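Local coordinates for protein Rd1NTF2_05_I64F_A80G_T94P_D101K_L106W (Synthetic construct, PDB 6W3F) that has no known natural activity, being a computationally designed NTF2-like protein probably meant as a scaffold whose cone-like fold encloses a pocket, at residues L15-R19 with H62-T66. Residues are numbered along the deposited sequence; the frame is centred on the assembly and turned at random.
Sequences LDIMR and HISFT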
loop_
_atom_site.group_PDB
_atom_site.type_symbol
_atom_site.label_atom_id
_atom_site.label_comp_id
_atom_site.label_asym_id
_atom_site.label_seq_id
_atom_site.Cartn_x
_atom_site.Cartn_y
_atom_site.Cartn_z
ATOM N N LEU A 15 -3.604 -1.344 -5.542
ATOM C CA LEU A 15 -2.832 -2.076 -6.542
ATOM C C LEU A 15 -3.026 -1.488 -7.931
ATOM O O LEU A 15 -2.071 -1.370 -8.709
ATOM C CB LEU A 15 -3.233 -3.550 -6.556
ATOM C CG LEU A 15 -2.728 -4.480 -5.443
ATOM C CD1 LEU A 15 -3.332 -5.868 -5.620
ATOM C CD2 LEU A 15 -1.202 -4.516 -5.448
ATOM N N ASP A 16 -4.259 -1.145 -8.274
ATOM C CA ASP A 16 -4.521 -0.549 -9.577
ATOM C C ASP A 16 -3.869 0.830 -9.706
ATOM O O ASP A 16 -3.354 1.174 -10.769
ATOM C CB ASP A 16 -6.030 -0.479 -9.811
ATOM C CG ASP A 16 -6.650 -1.856 -10.025
ATOM O OD1 ASP A 16 -5.878 -2.831 -10.121
ATOM O OD2 ASP A 16 -7.897 -1.968 -10.098
ATOM N N ILE A 17 -3.867 1.633 -8.648
ATOM C CA ILE A 17 -3.148 2.905 -8.706
ATOM C C ILE A 17 -1.665 2.656 -8.967
ATOM O O ILE A 17 -1.061 3.246 -9.871
ATOM C CB ILE A 17 -3.379 3.713 -7.412
ATOM C CG1 ILE A 17 -4.839 4.196 -7.358
ATOM C CG2 ILE A 17 -2.397 4.875 -7.327
ATOM C CD1 ILE A 17 -5.236 4.836 -6.054
ATOM N N MET A 18 -1.060 1.741 -8.209
ATOM C CA MET A 18 0.372 1.508 -8.370
ATOM C C MET A 18 0.693 0.926 -9.738
ATOM O O MET A 18 1.665 1.340 -10.373
ATOM C CB MET A 18 0.880 0.589 -7.260
ATOM C CG MET A 18 0.972 1.307 -5.931
ATOM S SD MET A 18 1.329 0.202 -4.584
ATOM C CE MET A 18 1.479 1.374 -3.248
ATOM N N ARG A 19 -0.104 -0.037 -10.206
ATOM C CA ARG A 19 0.100 -0.588 -11.540
ATOM C C ARG A 19 0.029 0.506 -12.597
ATOM O O ARG A 19 0.834 0.529 -13.535
ATOM C CB ARG A 19 -0.941 -1.670 -11.823
ATOM C CG ARG A 19 -0.690 -2.960 -11.052
ATOM C CD ARG A 19 -1.861 -3.935 -11.150
ATOM N NE ARG A 19 -1.656 -5.148 -10.350
ATOM C CZ ARG A 19 -2.638 -5.956 -9.960
ATOM N NH1 ARG A 19 -3.899 -5.698 -10.290
ATOM N NH2 ARG A 19 -2.363 -7.038 -9.243
ATOM N N HIS A 62 4.664 -7.867 -12.440
ATOM C CA HIS A 62 3.390 -8.195 -11.820
ATOM C C HIS A 62 3.532 -7.919 -10.340
ATOM O O HIS A 62 4.588 -8.186 -9.753
ATOM C CB HIS A 62 2.967 -9.655 -12.002
ATOM C CG HIS A 62 1.829 -10.066 -11.112
ATOM N ND1 HIS A 62 0.510 -9.837 -11.441
ATOM C CD2 HIS A 62 1.813 -10.671 -9.900
ATOM C CE1 HIS A 62 -0.270 -10.296 -10.478
ATOM N NE2 HIS A 62 0.496 -10.806 -9.530
ATOM N N ILE A 63 2.473 -7.393 -9.741
ATOM C CA ILE A 63 2.457 -7.142 -8.310
ATOM C C ILE A 63 1.093 -7.571 -7.790
ATOM O O ILE A 63 0.062 -7.259 -8.391
ATOM C CB ILE A 63 2.777 -5.662 -8.024
ATOM C CG1 ILE A 63 2.882 -5.415 -6.518
ATOM C CG2 ILE A 63 1.742 -4.768 -8.680
ATOM C CD1 ILE A 63 3.438 -4.028 -6.188
ATOM N N SER A 64 1.085 -8.325 -6.707
ATOM C CA SER A 64 -0.146 -8.701 -6.035
ATOM C C SER A 64 0.109 -8.736 -4.541
ATOM O O SER A 64 1.256 -8.681 -4.090
ATOM C CB SER A 64 -0.660 -10.070 -6.518
ATOM O OG SER A 64 0.357 -11.045 -6.432
ATOM N N PHE A 65 -0.982 -8.815 -3.768
ATOM C CA PHE A 65 -0.923 -8.848 -2.319
ATOM C C PHE A 65 -1.950 -9.841 -1.803
ATOM O O PHE A 65 -3.126 -9.776 -2.178
ATOM C CB PHE A 65 -1.179 -7.471 -1.725
ATOM C CG PHE A 65 -1.245 -7.445 -0.217
ATOM C CD1 PHE A 65 -0.096 -7.456 0.541
ATOM C CD2 PHE A 65 -2.461 -7.371 0.438
ATOM C CE1 PHE A 65 -0.154 -7.398 1.927
ATOM C CE2 PHE A 65 -2.524 -7.304 1.836
ATOM C CZ PHE A 65 -1.373 -7.318 2.568
ATOM N N THR A 66 -1.486 -10.783 -0.982
ATOM C CA THR A 66 -2.333 -11.793 -0.368
ATOM C C THR A 66 -2.469 -11.484 1.113
ATOM O O THR A 66 -1.486 -11.558 1.859
ATOM C CB THR A 66 -1.754 -13.186 -0.563
ATOM O OG1 THR A 66 -1.680 -13.453 -1.965
ATOM C CG2 THR A 66 -2.610 -14.213 0.145
HETATM O O HOH W 1 0.761 -6.092 -11.532
#
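Start at Leu-15, whose CA-to-CB bond points toward the strand and which sits across from Ser-64, their CA atoms 7.2 Å apart. Its CD2 lies 4.3 Å from Ile-63 CG1, an apolar contact, while CD1 rests over the backbone, 4.2 Å from Phe-65 N. Asp-16 does not reach the strand but forms a salt bridge with Arg-19 one turn on (OD1 to NH1, 3.5 Å), and its OD2 pairs with Lys-12. Met-18 leaves the helix toward the strand, yet its end leads away from it; the side chain touches Leu-26 of helix 23-28 and Val-57. Arg-19 makes the polar link: its extended side chain brings NH2 to 2.6 Å from Ile-63 O in a nearly straight hydrogen bond, with a weak second one from NE to the same oxygen at 3.4 Å. The carbonyl thus lies at the edge of the guanidinium. Water 1 adds a bridge, accepting from Ile-63 N at 2.8 Å and, weakly, from Arg-19 NE at 2.9 Å. Such bonds are possible because 62-73 is an outermost strand of the sheet: His-62, Ser-64 and Thr-66 pair with strand 76-87, leaving the backbone of Ile-63 facing the helix. Segment 15-19 of helix 6-20 runs nearly antiparallel to 62-66, at 163° and 9.4 Å between the segment axes, the N-terminal helix packed against the curved sheet as in the NTF2-like fold.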